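Local coordinates for protein carboxylase (Deinococcus radiodurans, PDB 5H80) that probably carboxylates biotin in an ATP-dependent reaction through its biotin carboxylase domain, as part of a single-chain bacterial carboxylase, at residues F394-V408 / D419-D431. Residues are numbered along the deposited sequence; the frame is centred on the assembly and turned at random. Where two conformers were deposited one is given.
With EDO (1,2-ethanediol), chain D.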
ATOM      1  N   PHE A 394      17.810   2.518   9.623  1.00 35.49           N
ATOM      2  CA  PHE A 394      16.351   2.694   9.616  1.00 34.60           C
ATOM      3  C   PHE A 394      15.807   2.270   8.265  1.00 32.70           C
ATOM      4  O   PHE A 394      15.944   2.980   7.308  1.00 31.66           O
ATOM      5  CB  PHE A 394      16.013   4.176   9.920  1.00 36.25           C
ATOM      6  CG  PHE A 394      14.576   4.391  10.302  1.00 31.27           C
ATOM      7  CD1 PHE A 394      14.120   4.139  11.604  1.00 39.18           C
ATOM      8  CD2 PHE A 394      13.650   4.817   9.343  1.00 33.69           C
ATOM      9  CE1 PHE A 394      12.798   4.365  11.957  1.00 39.61           C
ATOM     10  CE2 PHE A 394      12.293   5.012   9.684  1.00 30.03           C
ATOM     11  CZ  PHE A 394      11.890   4.806  11.006  1.00 33.24           C
ATOM     12  N   THR A 395      15.191   1.082   8.188  1.00 34.04           N
ATOM     13  CA  THR A 395      14.781   0.473   6.918  1.00 35.49           C
ATOM     14  C   THR A 395      13.427  -0.174   7.256  1.00 30.32           C
ATOM     15  O   THR A 395      13.365  -1.281   7.760  1.00 27.56           O
ATOM     16  CB  THR A 395      15.770  -0.552   6.400  1.00 43.78           C
ATOM     17  OG1 THR A 395      17.073   0.072   6.372  1.00 41.71           O
ATOM     18  CG2 THR A 395      15.390  -0.992   5.024  1.00 45.89           C
ATOM     19  N   PRO A 396      12.379   0.621   7.074  1.00 27.63           N
ATOM     20  CA  PRO A 396      11.017   0.114   7.414  1.00 27.73           C
ATOM     21  C   PRO A 396      10.614  -1.012   6.462  1.00 23.94           C
ATOM     22  O   PRO A 396      11.170  -1.130   5.389  1.00 28.35           O
ATOM     23  CB  PRO A 396      10.120   1.361   7.229  1.00 31.84           C
ATOM     24  CG  PRO A 396      11.053   2.503   7.374  1.00 28.17           C
ATOM     25  CD  PRO A 396      12.338   2.052   6.706  1.00 33.03           C
ATOM     26  N   PRO A 397       9.658  -1.863   6.889  1.00 25.72           N
ATOM     27  CA  PRO A 397       9.092  -2.896   6.066  1.00 22.45           C
ATOM     28  C   PRO A 397       8.415  -2.360   4.849  1.00 24.00           C
ATOM     29  O   PRO A 397       7.972  -1.244   4.855  1.00 23.83           O
ATOM     30  CB  PRO A 397       8.063  -3.609   6.973  1.00 25.25           C
ATOM     31  CG  PRO A 397       7.782  -2.630   8.022  1.00 24.28           C
ATOM     32  CD  PRO A 397       8.910  -1.672   8.139  1.00 22.01           C
ATOM     33  N   GLY A 398       8.364  -3.126   3.760  1.00 26.75           N
ATOM     34  CA  GLY A 398       7.540  -2.775   2.621  1.00 26.60           C
ATOM     35  C   GLY A 398       6.976  -4.007   1.929  1.00 25.60           C
ATOM     36  O   GLY A 398       6.949  -5.130   2.495  1.00 25.67           O
ATOM     37  N   GLY A 399       6.474  -3.747   0.771  1.00 22.89           N
ATOM     38  CA  GLY A 399       5.986  -4.685  -0.154  1.00 21.48           C
ATOM     39  C   GLY A 399       4.454  -4.838  -0.009  1.00 25.30           C
ATOM     40  O   GLY A 399       3.805  -3.976   0.576  1.00 22.70           O
ATOM     41  N   PRO A 400       3.847  -5.828  -0.651  1.00 21.78           N
ATOM     42  CA  PRO A 400       2.426  -5.968  -0.706  1.00 24.47           C
ATOM     43  C   PRO A 400       1.726  -6.021   0.715  1.00 23.71           C
ATOM     44  O   PRO A 400       2.291  -6.569   1.702  1.00 25.04           O
ATOM     45  CB  PRO A 400       2.188  -7.291  -1.461  1.00 29.60           C
ATOM     46  CG  PRO A 400       3.458  -8.040  -1.372  1.00 28.02           C
ATOM     47  CD  PRO A 400       4.499  -6.961  -1.380  1.00 23.68           C
ATOM     48  N   GLY A 401       0.654  -5.222   0.795  1.00 23.02           N
ATOM     49  CA  GLY A 401      -0.087  -5.165   2.030  1.00 24.68           C
ATOM     50  C   GLY A 401       0.562  -4.449   3.168  1.00 26.48           C
ATOM     51  O   GLY A 401       0.098  -4.591   4.295  1.00 27.19           O
ATOM     52  N   VAL A 402       1.662  -3.709   2.949  1.00 21.44           N
ATOM     53  CA  VAL A 402       2.284  -2.979   4.045  1.00 21.39           C
ATOM     54  C   VAL A 402       2.364  -1.507   3.613  1.00 23.65           C
ATOM     55  O   VAL A 402       2.771  -1.202   2.515  1.00 24.18           O
ATOM     56  CB  VAL A 402       3.750  -3.540   4.238  1.00 25.60           C
ATOM     57  CG1 VAL A 402       4.648  -2.575   5.011  1.00 26.57           C
ATOM     58  CG2 VAL A 402       3.664  -4.909   4.780  1.00 28.20           C
ATOM     59  N   ARG A 403       2.141  -0.584   4.545  1.00 19.58           N
ATOM     60  CA  ARG A 403       2.321   0.841   4.307  1.00 22.76           C
ATOM     61  C   ARG A 403       2.971   1.381   5.587  1.00 22.53           C
ATOM     62  O   ARG A 403       2.516   1.050   6.691  1.00 21.03           O
ATOM     63  CB  ARG A 403       0.957   1.521   4.164  1.00 19.17           C
ATOM     64  CG  ARG A 403       0.942   3.010   4.467  1.00 20.88           C
ATOM     65  CD  ARG A 403      -0.417   3.618   4.242  1.00 25.89           C
ATOM     66  NE  ARG A 403      -0.444   5.002   4.695  1.00 23.38           N
ATOM     67  CZ  ARG A 403      -1.569   5.768   4.613  1.00 22.81           C
ATOM     68  NH1 ARG A 403      -2.733   5.298   4.110  1.00 22.99           N
ATOM     69  NH2 ARG A 403      -1.544   7.059   5.039  1.00 23.14           N
ATOM     70  N   VAL A 404       3.948   2.273   5.422  0.50 21.50           N
ATOM     71  CA  VAL A 404       4.627   2.903   6.566  0.50 21.14           C
ATOM     72  C   VAL A 404       4.632   4.423   6.447  0.50 20.53           C
ATOM     73  O   VAL A 404       5.176   4.942   5.496  0.50 20.49           O
ATOM     74  CB  VAL A 404       6.084   2.423   6.723  0.50 19.37           C
ATOM     75  CG1 VAL A 404       6.748   3.108   7.934  0.50 16.92           C
ATOM     76  CG2 VAL A 404       6.183   0.916   6.935  0.50 19.97           C
ATOM     77  N   ASP A 405       4.077   5.101   7.464  1.00 22.32           N
ATOM     78  CA  ASP A 405       4.017   6.552   7.527  1.00 22.96           C
ATOM     79  C   ASP A 405       5.038   6.981   8.639  1.00 24.04           C
ATOM     80  O   ASP A 405       4.883   6.646   9.853  1.00 22.31           O
ATOM     81  CB  ASP A 405       2.609   7.165   7.832  1.00 21.35           C
ATOM     82  CG  ASP A 405       1.622   7.032   6.686  1.00 23.99           C
ATOM     83  OD1 ASP A 405       1.802   6.115   5.820  1.00 21.47           O
ATOM     84  OD2 ASP A 405       0.727   7.866   6.574  1.00 27.08           O
ATOM     85  N   THR A 406       6.041   7.747   8.209  1.00 21.85           N
ATOM     86  CA  THR A 406       7.133   8.203   9.095  1.00 23.91           C
ATOM     87  C   THR A 406       7.610   9.620   8.596  1.00 21.67           C
ATOM     88  O   THR A 406       7.228  10.136   7.578  1.00 23.23           O
ATOM     89  CB  THR A 406       8.260   7.143   9.173  1.00 22.77           C
ATOM     90  OG1 THR A 406       9.296   7.417  10.178  1.00 25.42           O
ATOM     91  CG2 THR A 406       8.901   6.935   7.809  1.00 24.25           C
ATOM     92  N   PHE A 407       8.527  10.141   9.426  1.00 23.99           N
ATOM     93  CA  PHE A 407       9.315  11.330   9.257  1.00 21.13           C
ATOM     94  C   PHE A 407      10.855  11.088   9.404  1.00 23.32           C
ATOM     95  O   PHE A 407      11.662  11.972   9.125  1.00 27.57           O
ATOM     96  CB  PHE A 407       8.835  12.401  10.255  1.00 24.23           C
ATOM     97  CG  PHE A 407       9.236  12.078  11.592  1.00 22.43           C
ATOM     98  CD1 PHE A 407      10.337  12.775  12.225  1.00 26.91           C
ATOM     99  CD2 PHE A 407       8.564  11.152  12.337  1.00 25.61           C
ATOM    100  CE1 PHE A 407      10.719  12.421  13.514  1.00 29.51           C
ATOM    101  CE2 PHE A 407       8.913  10.864  13.618  1.00 26.74           C
ATOM    102  CZ  PHE A 407       9.996  11.453  14.218  1.00 25.77           C
ATOM    103  N   VAL A 408      11.217   9.883   9.783  1.00 22.90           N
ATOM    104  CA  VAL A 408      12.587   9.425  10.273  1.00 24.04           C
ATOM    105  C   VAL A 408      13.399   9.063   9.026  1.00 29.71           C
ATOM    106  O   VAL A 408      12.921   8.419   8.074  1.00 31.42           O
ATOM    107  CB  VAL A 408      12.557   8.343  11.358  1.00 26.88           C
ATOM    108  CG1 VAL A 408      13.974   7.958  11.774  1.00 28.52           C
ATOM    109  CG2 VAL A 408      11.777   8.830  12.576  1.00 27.01           C
ATOM    110  N   ASP A 419       6.798  13.645  20.978  1.00 30.42           N
ATOM    111  CA  ASP A 419       6.406  12.326  21.373  1.00 28.86           C
ATOM    112  C   ASP A 419       7.350  11.252  20.800  1.00 32.00           C
ATOM    113  O   ASP A 419       8.221  11.560  19.961  1.00 30.86           O
ATOM    114  CB  ASP A 419       4.935  12.135  21.058  1.00 30.96           C
ATOM    115  CG  ASP A 419       4.653  11.879  19.565  1.00 37.68           C
ATOM    116  OD1 ASP A 419       5.549  11.371  18.825  1.00 34.55           O
ATOM    117  OD2 ASP A 419       3.534  12.230  19.128  1.00 47.72           O
ATOM    118  N   ALA A 420       7.120  10.002  21.237  1.00 28.03           N
ATOM    119  CA  ALA A 420       8.070   8.907  21.008  1.00 32.19           C
ATOM    120  C   ALA A 420       7.802   8.208  19.676  1.00 23.65           C
ATOM    121  O   ALA A 420       8.596   7.346  19.311  1.00 27.46           O
ATOM    122  CB  ALA A 420       8.007   7.861  22.122  1.00 32.46           C
ATOM    123  N   LEU A 421       6.793   8.646  18.949  1.00 25.32           N
ATOM    124  CA  LEU A 421       6.477   7.955  17.666  1.00 26.34           C
ATOM    125  C   LEU A 421       7.577   8.095  16.671  1.00 26.34           C
ATOM    126  O   LEU A 421       8.009   9.249  16.313  1.00 28.71           O
ATOM    127  CB  LEU A 421       5.192   8.449  17.175  1.00 24.87           C
ATOM    128  CG  LEU A 421       4.607   7.697  15.946  1.00 27.28           C
ATOM    129  CD1 LEU A 421       4.143   6.305  16.331  1.00 27.87           C
ATOM    130  CD2 LEU A 421       3.446   8.534  15.438  1.00 29.46           C
ATOM    131  N   LEU A 422       7.996   6.970  16.137  1.00 24.69           N
ATOM    132  CA  LEU A 422       8.996   6.910  15.053  1.00 26.43           C
ATOM    133  C   LEU A 422       8.355   6.546  13.716  1.00 29.91           C
ATOM    134  O   LEU A 422       8.667   7.161  12.708  1.00 28.98           O
ATOM    135  CB  LEU A 422      10.043   5.852  15.336  1.00 26.31           C
ATOM    136  CG  LEU A 422      11.141   6.117  16.441  1.00 26.39           C
ATOM    137  CD1 LEU A 422      11.959   4.842  16.656  1.00 28.77           C
ATOM    138  CD2 LEU A 422      11.950   7.375  16.127  1.00 31.56           C
ATOM    139  N   ALA A 423       7.417   5.549  13.752  1.00 25.66           N
ATOM    140  CA  ALA A 423       6.722   5.226  12.509  1.00 27.06           C
ATOM    141  C   ALA A 423       5.411   4.511  12.759  1.00 21.22           C
ATOM    142  O   ALA A 423       5.282   3.789  13.756  1.00 23.47           O
ATOM    143  CB  ALA A 423       7.619   4.346  11.633  1.00 28.36           C
ATOM    144  N   LYS A 424       4.506   4.618  11.816  1.00 19.99           N
ATOM    145  CA  LYS A 424       3.269   3.840  11.889  1.00 20.63           C
ATOM    146  C   LYS A 424       3.279   2.761  10.788  1.00 20.44           C
ATOM    147  O   LYS A 424       3.460   3.130   9.697  1.00 21.82           O
ATOM    148  CB  LYS A 424       2.047   4.682  11.806  1.00 23.72           C
ATOM    149  CG  LYS A 424       2.012   5.888  12.767  1.00 26.98           C
ATOM    150  CD  LYS A 424       0.747   6.759  12.628  1.00 24.90           C
ATOM    151  CE  LYS A 424       0.491   7.414  11.259  1.00 21.91           C
ATOM    152  NZ  LYS A 424      -0.613   8.417  11.147  1.00 25.34           N
ATOM    153  N   VAL A 425       3.083   1.511  11.151  1.00 22.74           N
ATOM    154  CA  VAL A 425       3.079   0.407  10.214  1.00 23.31           C
ATOM    155  C   VAL A 425       1.699  -0.122  10.072  1.00 19.12           C
ATOM    156  O   VAL A 425       1.116  -0.628  11.063  1.00 19.01           O
ATOM    157  CB  VAL A 425       4.005  -0.707  10.676  1.00 23.81           C
ATOM    158  CG1 VAL A 425       3.993  -2.005   9.752  1.00 25.37           C
ATOM    159  CG2 VAL A 425       5.438  -0.145  10.846  1.00 22.60           C
ATOM    160  N   VAL A 426       1.196  -0.079   8.839  1.00 20.39           N
ATOM    161  CA  VAL A 426      -0.193  -0.438   8.562  1.00 19.46           C
ATOM    162  C   VAL A 426      -0.113  -1.694   7.721  1.00 19.67           C
ATOM    163  O   VAL A 426       0.596  -1.687   6.688  1.00 22.25           O
ATOM    164  CB  VAL A 426      -1.004   0.637   7.895  1.00 23.63           C
ATOM    165  CG1 VAL A 426      -2.433   0.246   7.710  1.00 23.27           C
ATOM    166  CG2 VAL A 426      -0.903   1.965   8.725  1.00 25.54           C
ATOM    167  N   VAL A 427      -0.825  -2.718   8.154  1.00 22.89           N
ATOM    168  CA  VAL A 427      -0.820  -3.939   7.350  1.00 20.85           C
ATOM    169  C   VAL A 427      -2.236  -4.283   6.958  1.00 22.04           C
ATOM    170  O   VAL A 427      -3.176  -4.083   7.732  1.00 20.78           O
ATOM    171  CB  VAL A 427      -0.152  -5.034   8.068  1.00 25.62           C
ATOM    172  CG1 VAL A 427      -0.386  -6.333   7.406  1.00 28.04           C
ATOM    173  CG2 VAL A 427       1.347  -4.802   8.157  1.00 25.90           C
ATOM    174  N   HIS A 428      -2.423  -4.751   5.720  1.00 20.96           N
ATOM    175  CA  HIS A 428      -3.794  -4.898   5.139  1.00 21.30           C
ATOM    176  C   HIS A 428      -3.905  -6.157   4.287  1.00 25.45           C
ATOM    177  O   HIS A 428      -2.956  -6.560   3.711  1.00 24.26           O
ATOM    178  CB  HIS A 428      -4.123  -3.731   4.295  1.00 24.56           C
ATOM    179  CG  HIS A 428      -5.394  -3.834   3.524  1.00 26.97           C
ATOM    180  ND1 HIS A 428      -5.411  -3.790   2.134  1.00 36.24           N
ATOM    181  CD2 HIS A 428      -6.701  -3.868   3.911  1.00 30.94           C
ATOM    182  CE1 HIS A 428      -6.666  -3.791   1.709  1.00 34.73           C
ATOM    183  NE2 HIS A 428      -7.462  -3.878   2.768  1.00 31.19           N
ATOM    184  N   ARG A 429      -4.971  -6.900   4.532  1.00 23.58           N
ATOM    185  CA  ARG A 429      -5.262  -7.994   3.671  1.00 27.13           C
ATOM    186  C   ARG A 429      -6.714  -8.084   3.334  1.00 27.73           C
ATOM    187  O   ARG A 429      -7.612  -7.383   3.900  1.00 24.03           O
ATOM    188  CB  ARG A 429      -4.798  -9.235   4.307  1.00 32.36           C
ATOM    189  CG  ARG A 429      -5.496  -9.589   5.558  1.00 29.41           C
ATOM    190  CD  ARG A 429      -4.655 -10.665   6.254  1.00 34.70           C
ATOM    191  NE  ARG A 429      -4.801 -12.006   5.672  1.00 31.62           N
ATOM    192  CZ  ARG A 429      -3.818 -12.909   5.506  1.00 36.74           C
ATOM    193  NH1 ARG A 429      -2.573 -12.619   5.763  1.00 37.80           N
ATOM    194  NH2 ARG A 429      -4.111 -14.130   5.077  1.00 35.50           N
ATOM    195  N   ARG A 430      -6.989  -8.859   2.307  1.00 27.42           N
ATOM    196  CA  ARG A 430      -8.357  -8.848   1.758  1.00 27.65           C
ATOM    197  C   ARG A 430      -9.271 -10.020   2.156  1.00 28.22           C
ATOM    198  O   ARG A 430     -10.371 -10.090   1.612  1.00 34.21           O
ATOM    199  CB  ARG A 430      -8.303  -8.852   0.252  1.00 38.05           C
ATOM    200  CG  ARG A 430      -7.762  -7.564  -0.337  1.00 39.06           C
ATOM    201  CD  ARG A 430      -6.708  -7.916  -1.349  1.00 43.43           C
ATOM    202  NE  ARG A 430      -5.907  -6.776  -1.823  1.00 37.86           N
ATOM    203  CZ  ARG A 430      -6.266  -5.482  -1.912  1.00 34.79           C
ATOM    204  NH1 ARG A 430      -5.354  -4.622  -2.389  1.00 36.85           N
ATOM    205  NH2 ARG A 430      -7.482  -5.033  -1.692  1.00 34.10           N
ATOM    206  N   ASP A 431      -8.827 -10.907   3.007  1.00 25.29           N
ATOM    207  CA  ASP A 431      -9.657 -11.981   3.655  1.00 28.33           C
ATOM    208  C   ASP A 431     -10.156 -11.469   5.054  1.00 30.79           C
ATOM    209  O   ASP A 431      -9.935 -10.294   5.394  1.00 38.55           O
ATOM    210  CB  ASP A 431      -8.878 -13.303   3.731  1.00 35.38           C
ATOM    211  CG  ASP A 431      -7.778 -13.274   4.713  1.00 33.17           C
ATOM    212  OD1 ASP A 431      -7.490 -12.200   5.273  1.00 33.67           O
ATOM    213  OD2 ASP A 431      -7.052 -14.272   4.866  1.00 38.27           O
TER
HETATM  214  C1  EDO D 502      -2.025  -7.910  -2.458  1.00 49.50           C
HETATM  215  O1  EDO D 502      -3.354  -7.762  -1.917  1.00 55.91           O
HETATM  216  C2  EDO D 502      -1.662  -6.632  -3.189  1.00 38.14           C
HETATM  217  O2  EDO D 502      -2.431  -5.480  -2.863  1.00 45.34           O
HETATM  218  O   HOH W   1      -0.051   9.364   8.686  1.00 20.23           O
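Leu421 opens the contact by setting its carbonyl O in the plane of the Phe407 ring, 3.3 Å from CE2 at the edge. Leu422 gives more: its O receives the hydroxyl of Thr406 at 2.6 Å from OG1, and its CD2 meets CG2 of Val408. With OG1 anti to the backbone N (chi1 -172°), Thr406 can also accept from Val408 N, an ST turn, which leaves the hydroxyl bonded both to Leu422 O and to Val408 N. Leu422 and Ala423 both face Val373 on the neighbouring strand, a classic beta bulge; the methyl of Ala423 sits 3.8 Å from Thr406 CB and at the edge of the Phe394 ring, whose face carries Val408 CG1.

At Lys424 the regular antiparallel pairing begins, with Asp405 as its hydrogen-bonded partner. The lysine chain bends at chi3 (-60°), bringing CE against Asp405 CB, while a water bridges NZ to Asp405 OD2; NZ is bound more directly by Glu42 and Val323 O. Arg403, extended from CG to NE, grips Asp405 side-on, NE to OD1 at 2.7 Å and NH2 to OD2, which should hold the carboxylate's rotation. Its NH1 pairs with Glu329 and Glu330.

Val425 lies beside Val404, CG2 to CG2 at 4.1 Å, with Pro397 CG against its CG1. Val426 turns to the face of Arg403 and Lys424, its N bonding Arg403 O at 2.8 Å. Val427 returns to the Val425 face beside Val402, and both reach helix 434-446. His428 N closes the pairing on Gly401 O at 2.9 Å, Gly401 being the third residue of the type II turn from Gly399 to Val402. Strands 402-406 and 421-429, both in the biotin carboxylase C-terminal region, make an antiparallel pair at the edge of a larger sheet, 402-406 being outermost within the chain.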